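Local coordinates for nucleoside diphosphate kinase (Encephalitozoon cuniculi, PDB 3MPD), which probably transfers the gamma phosphate of ATP to nucleoside diphosphates through a phosphorylated enzyme intermediate, by a ping-pong mechanism, and so supplies nucleoside triphosphates other than ATP, at residues Ile17-Ile22 and Lys115-Gly120; Leu36-Cys41 and Leu133-Asp138. One frame throughout, in Å; residues are numbered along the deposited sequence.

Interaction 1. Residues Ile17-Ile22 and Lys115-Gly120; sequences IKRRLI and KNIIHG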
ATOM      1  N   ILE A  17       8.059   6.099   6.625  1.00 19.58           N
ATOM      2  CA  ILE A  17       8.315   5.759   5.218  1.00 19.34           C
ATOM      3  C   ILE A  17       9.828   5.701   4.975  1.00 20.05           C
ATOM      4  O   ILE A  17      10.358   4.748   4.379  1.00 18.80           O
ATOM      5  CB  ILE A  17       7.701   6.833   4.239  1.00 21.86           C
ATOM      6  CG1 ILE A  17       6.172   6.956   4.398  1.00 21.03           C
ATOM      7  CG2 ILE A  17       8.070   6.512   2.805  1.00 19.49           C
ATOM      8  CD1 ILE A  17       5.422   5.681   4.123  1.00 23.16           C
ATOM      9  N   LYS A  18      10.517   6.738   5.448  1.00 20.60           N
ATOM     10  CA  LYS A  18      11.972   6.869   5.284  1.00 20.96           C
ATOM     11  C   LYS A  18      12.798   5.809   6.029  1.00 19.60           C
ATOM     12  O   LYS A  18      13.880   5.440   5.591  1.00 19.92           O
ATOM     13  CB  LYS A  18      12.408   8.292   5.662  1.00 20.03           C
ATOM     14  CG  LYS A  18      11.691   9.374   4.759  1.00 23.36           C
ATOM     15  CD  LYS A  18      12.091  10.791   5.139  1.00 22.58           C
ATOM     16  CE  LYS A  18      11.546  11.847   4.133  1.00 25.39           C
ATOM     17  NZ  LYS A  18      11.956  13.225   4.659  1.00 27.90           N
ATOM     18  N   ARG A  19      12.282   5.332   7.150  1.00 19.11           N
ATOM     19  CA  ARG A  19      12.852   4.170   7.853  1.00 18.11           C
ATOM     20  C   ARG A  19      12.500   2.820   7.222  1.00 17.90           C
ATOM     21  O   ARG A  19      12.911   1.745   7.729  1.00 17.50           O
ATOM     22  CB  ARG A  19      12.392   4.183   9.317  1.00 17.56           C
ATOM     23  CG  ARG A  19      12.909   5.451  10.074  1.00 18.16           C
ATOM     24  CD  ARG A  19      12.370   5.509  11.489  1.00 18.77           C
ATOM     25  NE  ARG A  19      12.771   4.364  12.336  1.00 18.00           N
ATOM     26  CZ  ARG A  19      12.263   4.139  13.550  1.00 20.83           C
ATOM     27  NH1 ARG A  19      11.338   4.969  14.055  1.00 19.57           N
ATOM     28  NH2 ARG A  19      12.681   3.108  14.283  1.00 17.73           N
ATOM     29  N   ARG A  20      11.693   2.855   6.161  1.00 17.98           N
ATOM     30  CA  ARG A  20      11.344   1.647   5.413  1.00 17.84           C
ATOM     31  C   ARG A  20      10.597   0.653   6.287  1.00 17.78           C
ATOM     32  O   ARG A  20      10.893  -0.574   6.286  1.00 17.51           O
ATOM     33  CB  ARG A  20      12.591   1.023   4.748  1.00 17.51           C
ATOM     34  CG  ARG A  20      13.110   1.923   3.563  1.00 19.51           C
ATOM     35  CD  ARG A  20      14.275   1.280   2.811  1.00 20.74           C
ATOM     36  NE  ARG A  20      14.747   2.143   1.732  1.00 22.15           N
ATOM     37  CZ  ARG A  20      14.319   2.120   0.468  1.00 20.86           C
ATOM     38  NH1 ARG A  20      13.396   1.247   0.058  1.00 18.19           N
ATOM     39  NH2 ARG A  20      14.842   2.978  -0.405  1.00 18.86           N
ATOM     40  N   LEU A  21       9.584   1.188   6.972  1.00 17.30           N
ATOM     41  CA  LEU A  21       8.712   0.403   7.846  1.00 17.00           C
ATOM     42  C   LEU A  21       7.384   0.007   7.210  1.00 16.37           C
ATOM     43  O   LEU A  21       6.503  -0.552   7.895  1.00 16.70           O
ATOM     44  CB  LEU A  21       8.444   1.193   9.154  1.00 15.82           C
ATOM     45  CG  LEU A  21       9.642   1.332  10.081  1.00 17.11           C
ATOM     46  CD1 LEU A  21       9.370   2.357  11.203  1.00 16.01           C
ATOM     47  CD2 LEU A  21       9.932  -0.020  10.733  1.00 16.65           C
ATOM     48  N   ILE A  22       7.203   0.300   5.931  1.00 16.59           N
ATOM     49  CA  ILE A  22       5.920   0.008   5.278  1.00 16.37           C
ATOM     50  C   ILE A  22       5.484  -1.466   5.421  1.00 16.17           C
ATOM     51  O   ILE A  22       4.378  -1.730   5.886  1.00 16.71           O
ATOM     52  CB  ILE A  22       5.876   0.435   3.779  1.00 17.56           C
ATOM     53  CG1 ILE A  22       6.116   1.948   3.640  1.00 17.53           C
ATOM     54  CG2 ILE A  22       4.474   0.066   3.131  1.00 14.92           C
ATOM     55  CD1 ILE A  22       6.346   2.376   2.149  1.00 18.74           C
ATOM     56  N   LYS A 115       7.367  11.532  16.355  1.00 28.95           N
ATOM     57  CA  LYS A 115       7.645  10.572  15.300  1.00 27.09           C
ATOM     58  C   LYS A 115       7.223   9.202  15.741  1.00 24.31           C
ATOM     59  O   LYS A 115       8.026   8.265  15.831  1.00 24.46           O
ATOM     60  CB  LYS A 115       9.112  10.671  14.918  1.00 28.50           C
ATOM     61  CG  LYS A 115       9.314  12.014  14.213  1.00 31.37           C
ATOM     62  CD  LYS A 115      10.687  12.504  14.293  1.00 35.20           C
ATOM     63  CE  LYS A 115      10.665  14.001  13.937  1.00 36.76           C
ATOM     64  NZ  LYS A 115      11.519  14.193  12.772  1.00 37.55           N
ATOM     65  N   ASN A 116       5.936   9.091  16.036  1.00 22.30           N
ATOM     66  CA  ASN A 116       5.406   7.860  16.590  1.00 20.87           C
ATOM     67  C   ASN A 116       4.769   6.999  15.478  1.00 19.10           C
ATOM     68  O   ASN A 116       3.791   6.346  15.724  1.00 19.27           O
ATOM     69  CB  ASN A 116       4.446   8.153  17.733  1.00 20.66           C
ATOM     70  CG  ASN A 116       3.202   8.909  17.292  1.00 21.21           C
ATOM     71  OD1 ASN A 116       3.062   9.338  16.136  1.00 21.97           O
ATOM     72  ND2 ASN A 116       2.271   9.055  18.224  1.00 21.69           N
ATOM     73  N   ILE A 117       5.338   7.078  14.270  1.00 18.50           N
ATOM     74  CA  ILE A 117       5.269   6.038  13.196  1.00 17.85           C
ATOM     75  C   ILE A 117       4.024   6.114  12.305  1.00 18.62           C
ATOM     76  O   ILE A 117       4.099   5.877  11.091  1.00 18.84           O
ATOM     77  CB  ILE A 117       5.376   4.579  13.755  1.00 16.64           C
ATOM     78  CG1 ILE A 117       6.579   4.412  14.705  1.00 17.77           C
ATOM     79  CG2 ILE A 117       5.402   3.543  12.611  1.00 16.13           C
ATOM     80  CD1 ILE A 117       7.949   4.759  14.045  1.00 19.15           C
ATOM     81  N   ILE A 118       2.868   6.356  12.929  1.00 18.72           N
ATOM     82  CA  ILE A 118       1.595   6.029  12.311  1.00 19.28           C
ATOM     83  C   ILE A 118       0.478   6.798  13.019  1.00 21.12           C
ATOM     84  O   ILE A 118       0.588   7.158  14.215  1.00 22.29           O
ATOM     85  CB  ILE A 118       1.335   4.453  12.386  1.00 19.06           C
ATOM     86  CG1 ILE A 118       0.145   4.002  11.542  1.00 18.62           C
ATOM     87  CG2 ILE A 118       1.210   3.968  13.845  1.00 17.18           C
ATOM     88  CD1 ILE A 118       0.012   2.405  11.544  1.00 16.81           C
ATOM     89  N   HIS A 119      -0.578   7.098  12.273  1.00 21.53           N
ATOM     90  CA  HIS A 119      -1.798   7.607  12.851  1.00 22.56           C
ATOM     91  C   HIS A 119      -2.889   6.573  12.643  1.00 22.10           C
ATOM     92  O   HIS A 119      -3.002   6.031  11.539  1.00 21.67           O
ATOM     93  CB  HIS A 119      -2.224   8.870  12.099  1.00 24.82           C
ATOM     94  CG  HIS A 119      -3.652   9.228  12.337  1.00 27.67           C
ATOM     95  ND1 HIS A 119      -4.060   9.963  13.432  1.00 31.26           N
ATOM     96  CD2 HIS A 119      -4.776   8.925  11.643  1.00 29.37           C
ATOM     97  CE1 HIS A 119      -5.372  10.100  13.402  1.00 30.36           C
ATOM     98  NE2 HIS A 119      -5.830   9.486  12.321  1.00 31.55           N
ATOM     99  N   GLY A 120      -3.727   6.315  13.655  1.00 22.06           N
ATOM    100  CA  GLY A 120      -4.957   5.547  13.409  1.00 21.44           C
ATOM    101  C   GLY A 120      -6.128   6.290  14.020  1.00 24.08           C
ATOM    102  O   GLY A 120      -5.967   6.907  15.073  1.00 22.83           O
TER
HETATM  103  O   HOH W   1      10.078   7.378  13.182  1.00 13.40           O
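Leu21 and Ile117 mark the closest approach of the two backbones, with 8.5 Å between their CA atoms, too far for backbone to touch backbone; side chains and one water span the gap. Residues 17-22 link helix 14-18 sharply to helix 22-32: Arg20, with a positive phi of 62°, closes the first helix in a Schellman motif, and Leu21 then stands at the N-cap of the second. On the other side the chain enters strand 118-120 through a classic gamma turn, closed by a weak bond from Ile118 N to Asn116 O. Ile117 sits at its apex with phi 85°, unusual for a beta-branched residue. Strand 118-120 is, within the chain, an edge of the four-stranded antiparallel sheet of the ferredoxin-like fold, and the turn leads to His119, probably the histidine that carries the phosphate in the reaction. Asn116, a probable ATP-binding residue, turns away from the contact and bonds to Lys13.

Ile117 does the touching with its terminal CD1, 4.0 Å from Leu21 CD1, a buried methyl-to-methyl contact. The same Ile117 CD1 comes obliquely to within 3.4 Å of Arg19 NH1. A kink at chi3 (61°) turns the guanidinium of Arg19 so that Leu21 CD1 lies over its centre, 4.0 Å above the plane. An arginine suits this exposed border of the contact: its face takes one methyl, that of Leu21, while its edge reaches polar atoms. Arg19 NH1 donates in plane to a water at 2.9 Å, itself weakly bonded (3.5 Å) to Lys115 O, and Arg19 NH2 is held by the carbonyl of Tyr109.

Interaction 2. Residues Leu36-Cys41 and Leu133-Asp138; sequences LAASKC and LWIGDD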
ATOM      1  N   LEU A  36      -7.732  -4.411   3.646  1.00 21.90           N
ATOM      2  CA  LEU A  36      -7.331  -3.167   2.987  1.00 21.91           C
ATOM      3  C   LEU A  36      -8.356  -2.763   1.926  1.00 23.29           C
ATOM      4  O   LEU A  36      -8.708  -3.586   1.068  1.00 23.34           O
ATOM      5  CB  LEU A  36      -5.940  -3.332   2.358  1.00 21.88           C
ATOM      6  CG  LEU A  36      -5.362  -2.094   1.675  1.00 20.62           C
ATOM      7  CD1 LEU A  36      -5.128  -0.996   2.729  1.00 19.05           C
ATOM      8  CD2 LEU A  36      -4.076  -2.416   0.920  1.00 20.87           C
ATOM      9  N   ALA A  37      -8.846  -1.516   1.991  1.00 24.46           N
ATOM     10  CA  ALA A  37      -9.861  -0.997   1.022  1.00 26.71           C
ATOM     11  C   ALA A  37      -9.438   0.235   0.222  1.00 27.26           C
ATOM     12  O   ALA A  37     -10.042   0.548  -0.814  1.00 27.75           O
ATOM     13  CB  ALA A  37     -11.232  -0.701   1.726  1.00 27.32           C
ATOM     14  N   ALA A  38      -8.434   0.962   0.710  1.00 26.52           N
ATOM     15  CA  ALA A  38      -7.935   2.118  -0.036  1.00 27.55           C
ATOM     16  C   ALA A  38      -6.530   2.370   0.399  1.00 27.46           C
ATOM     17  O   ALA A  38      -6.162   2.011   1.510  1.00 26.41           O
ATOM     18  CB  ALA A  38      -8.800   3.374   0.207  1.00 28.36           C
ATOM     19  N   SER A  39      -5.775   3.017  -0.485  1.00 29.00           N
ATOM     20  CA  SER A  39      -4.345   3.248  -0.355  1.00 29.39           C
ATOM     21  C   SER A  39      -4.009   4.434  -1.239  1.00 31.17           C
ATOM     22  O   SER A  39      -4.511   4.523  -2.392  1.00 33.93           O
ATOM     23  CB  SER A  39      -3.590   2.039  -0.890  1.00 29.15           C
ATOM     24  OG  SER A  39      -2.312   1.947  -0.300  1.00 31.56           O
ATOM     25  N   LYS A  40      -3.190   5.350  -0.727  1.00 30.21           N
ATOM     26  CA  LYS A  40      -2.799   6.521  -1.491  1.00 30.71           C
ATOM     27  C   LYS A  40      -1.515   7.092  -0.900  1.00 29.49           C
ATOM     28  O   LYS A  40      -1.422   7.279   0.309  1.00 28.28           O
ATOM     29  CB  LYS A  40      -3.923   7.598  -1.467  1.00 32.09           C
ATOM     30  CG  LYS A  40      -3.645   8.821  -2.316  1.00 34.30           C
ATOM     31  CD  LYS A  40      -4.760   9.878  -2.231  1.00 37.80           C
ATOM     32  CE  LYS A  40      -4.395  11.066  -3.123  1.00 44.47           C
ATOM     33  NZ  LYS A  40      -4.857  12.410  -2.614  1.00 47.96           N
ATOM     34  N   CYS A  41      -0.543   7.366  -1.769  1.00 29.26           N
ATOM     35  CA  CYS A  41       0.660   8.106  -1.404  1.00 29.53           C
ATOM     36  C   CYS A  41       0.374   9.594  -1.580  1.00 31.52           C
ATOM     37  O   CYS A  41      -0.047  10.019  -2.662  1.00 31.75           O
ATOM     38  CB  CYS A  41       1.835   7.715  -2.302  1.00 29.04           C
ATOM     39  SG  CYS A  41       2.393   5.981  -2.126  1.00 27.37           S
ATOM     40  N   LEU A 133     -11.650  13.313   4.185  1.00 42.14           N
ATOM     41  CA  LEU A 133     -10.624  14.346   4.074  1.00 42.48           C
ATOM     42  C   LEU A 133      -9.456  13.914   3.178  1.00 41.02           C
ATOM     43  O   LEU A 133      -9.056  14.648   2.279  1.00 41.77           O
ATOM     44  CB  LEU A 133     -10.116  14.715   5.469  1.00 41.04           C
ATOM     45  CG  LEU A 133      -9.141  15.869   5.588  1.00 43.71           C
ATOM     46  CD1 LEU A 133      -9.733  17.207   5.038  1.00 45.72           C
ATOM     47  CD2 LEU A 133      -8.700  15.981   7.048  1.00 42.15           C
ATOM     48  N   TRP A 134      -8.938  12.709   3.412  1.00 37.83           N
ATOM     49  CA  TRP A 134      -7.728  12.240   2.735  1.00 37.67           C
ATOM     50  C   TRP A 134      -7.937  11.400   1.474  1.00 38.42           C
ATOM     51  O   TRP A 134      -7.090  11.418   0.575  1.00 38.22           O
ATOM     52  CB  TRP A 134      -6.888  11.391   3.703  1.00 35.12           C
ATOM     53  CG  TRP A 134      -6.306  12.138   4.836  1.00 35.14           C
ATOM     54  CD1 TRP A 134      -6.851  12.304   6.081  1.00 35.90           C
ATOM     55  CD2 TRP A 134      -5.054  12.807   4.853  1.00 35.91           C
ATOM     56  NE1 TRP A 134      -6.006  13.034   6.874  1.00 34.74           N
ATOM     57  CE2 TRP A 134      -4.893  13.359   6.145  1.00 37.05           C
ATOM     58  CE3 TRP A 134      -4.043  12.994   3.904  1.00 38.78           C
ATOM     59  CZ2 TRP A 134      -3.759  14.071   6.516  1.00 38.79           C
ATOM     60  CZ3 TRP A 134      -2.921  13.709   4.262  1.00 40.37           C
ATOM     61  CH2 TRP A 134      -2.787  14.244   5.563  1.00 40.99           C
ATOM     62  N   ILE A 135      -9.025  10.630   1.438  1.00 39.61           N
ATOM     63  CA  ILE A 135      -9.237   9.620   0.389  1.00 40.85           C
ATOM     64  C   ILE A 135     -10.368  10.013  -0.554  1.00 44.67           C
ATOM     65  O   ILE A 135     -10.180  10.019  -1.770  1.00 46.56           O
ATOM     66  CB  ILE A 135      -9.556   8.215   0.981  1.00 38.40           C
ATOM     67  CG1 ILE A 135      -8.497   7.781   1.979  1.00 35.86           C
ATOM     68  CG2 ILE A 135      -9.695   7.180  -0.130  1.00 39.16           C
ATOM     69  CD1 ILE A 135      -7.150   7.483   1.357  1.00 34.31           C
ATOM     70  N   GLY A 136     -11.536  10.324  -0.001  1.00 47.43           N
ATOM     71  CA  GLY A 136     -12.687  10.753  -0.813  1.00 52.84           C
ATOM     72  C   GLY A 136     -13.969  10.118  -0.314  1.00 54.98           C
ATOM     73  O   GLY A 136     -13.962   9.359   0.663  1.00 53.40           O
ATOM     74  N   ASP A 137     -15.076  10.423  -0.981  1.00 59.64           N
ATOM     75  CA  ASP A 137     -16.387   9.929  -0.539  1.00 62.38           C
ATOM     76  C   ASP A 137     -16.799   8.643  -1.249  1.00 62.74           C
ATOM     77  O   ASP A 137     -17.892   8.118  -0.985  1.00 63.98           O
ATOM     78  CB  ASP A 137     -17.497  10.969  -0.756  1.00 65.76           C
ATOM     79  CG  ASP A 137     -16.985  12.264  -1.330  1.00 69.11           C
ATOM     80  OD1 ASP A 137     -16.209  12.963  -0.642  1.00 69.72           O
ATOM     81  OD2 ASP A 137     -17.380  12.587  -2.473  1.00 73.80           O
ATOM     82  N   ASP A 138     -15.957   8.144  -2.156  1.00 62.38           N
ATOM     83  CA  ASP A 138     -16.371   7.003  -2.976  1.00 62.80           C
ATOM     84  C   ASP A 138     -15.504   5.739  -2.826  1.00 60.19           C
ATOM     85  O   ASP A 138     -15.378   4.971  -3.795  1.00 60.77           O
ATOM     86  CB  ASP A 138     -16.550   7.415  -4.452  1.00 65.22           C
TER
HETATM   87  O   HOH W   2      -5.041  13.132   0.027  1.00 22.27           O
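Lys40 and Trp134 are joined through a single water, which accepts from Lys40 NZ at 2.7 Å and donates to Trp134 O at 2.7 Å. The ammonium and the carbonyl themselves are too far apart to bond, with Lys40 NZ 4.0 Å from Trp134 O. The lysine reaches this place almost fully extended, CG anti to the backbone N (chi1 -176°), and turns only at its last torsion. On the way its CD passes 4.0 Å from Trp134 O, so the chain runs alongside the end of helix 124-134. A lysine suits the site because the C-terminal end of a helix is the negative end of its dipole, which would probably attract the cation.

Beside this polar bridge the contact is apolar. Ile135 CG2 meets Ala38 CB at 3.9 Å, and its other branch brings CD1 to 4.3 Å from Lys40 CB; the branched isoleucine thus spans two residues on one face of strand 35-42. In this ferredoxin-like fold that strand is an edge of the sheet within the chain, and a classic beta bulge sets both Ala37 and Ala38 opposite Val78. The small Ala38 lets the chain leaving the helix lie close to the sheet. Between Ala38 and Lys40, Ser39 points away, and its OG bonds to Ser39 OG of the second subunit.

Just past Ile135, Gly136 breaks the helical path with phi 138°, where its lack of a CB avoids a clash with the preceding carbonyl. The Trp134 indole stacks on Phe9 and gives its NE1 to His52 ND1, near the predicted catalytic His119.

Interaction 1 joins an interhelix link to the turn that leads into strand 118-120; interaction 2 lays a helix end on strand 35-42; these are the outermost strands of one sheet within the chain, the contact centres about 18 Å apart. The first is the more buried, two buried aliphatic residues meeting beside an exposed arginine; the second, only partly buried, has an exposed lysine at its border. Each sets a water between a basic side chain and a backbone carbonyl, but that link is weak at 115-120 and short at 133-138. The chain runs from strand 118-120 into helix 124-134. Segments of both also meet the second subunit: Ile22 packs on Leu36 of that chain, and Leu36 on its Ile22.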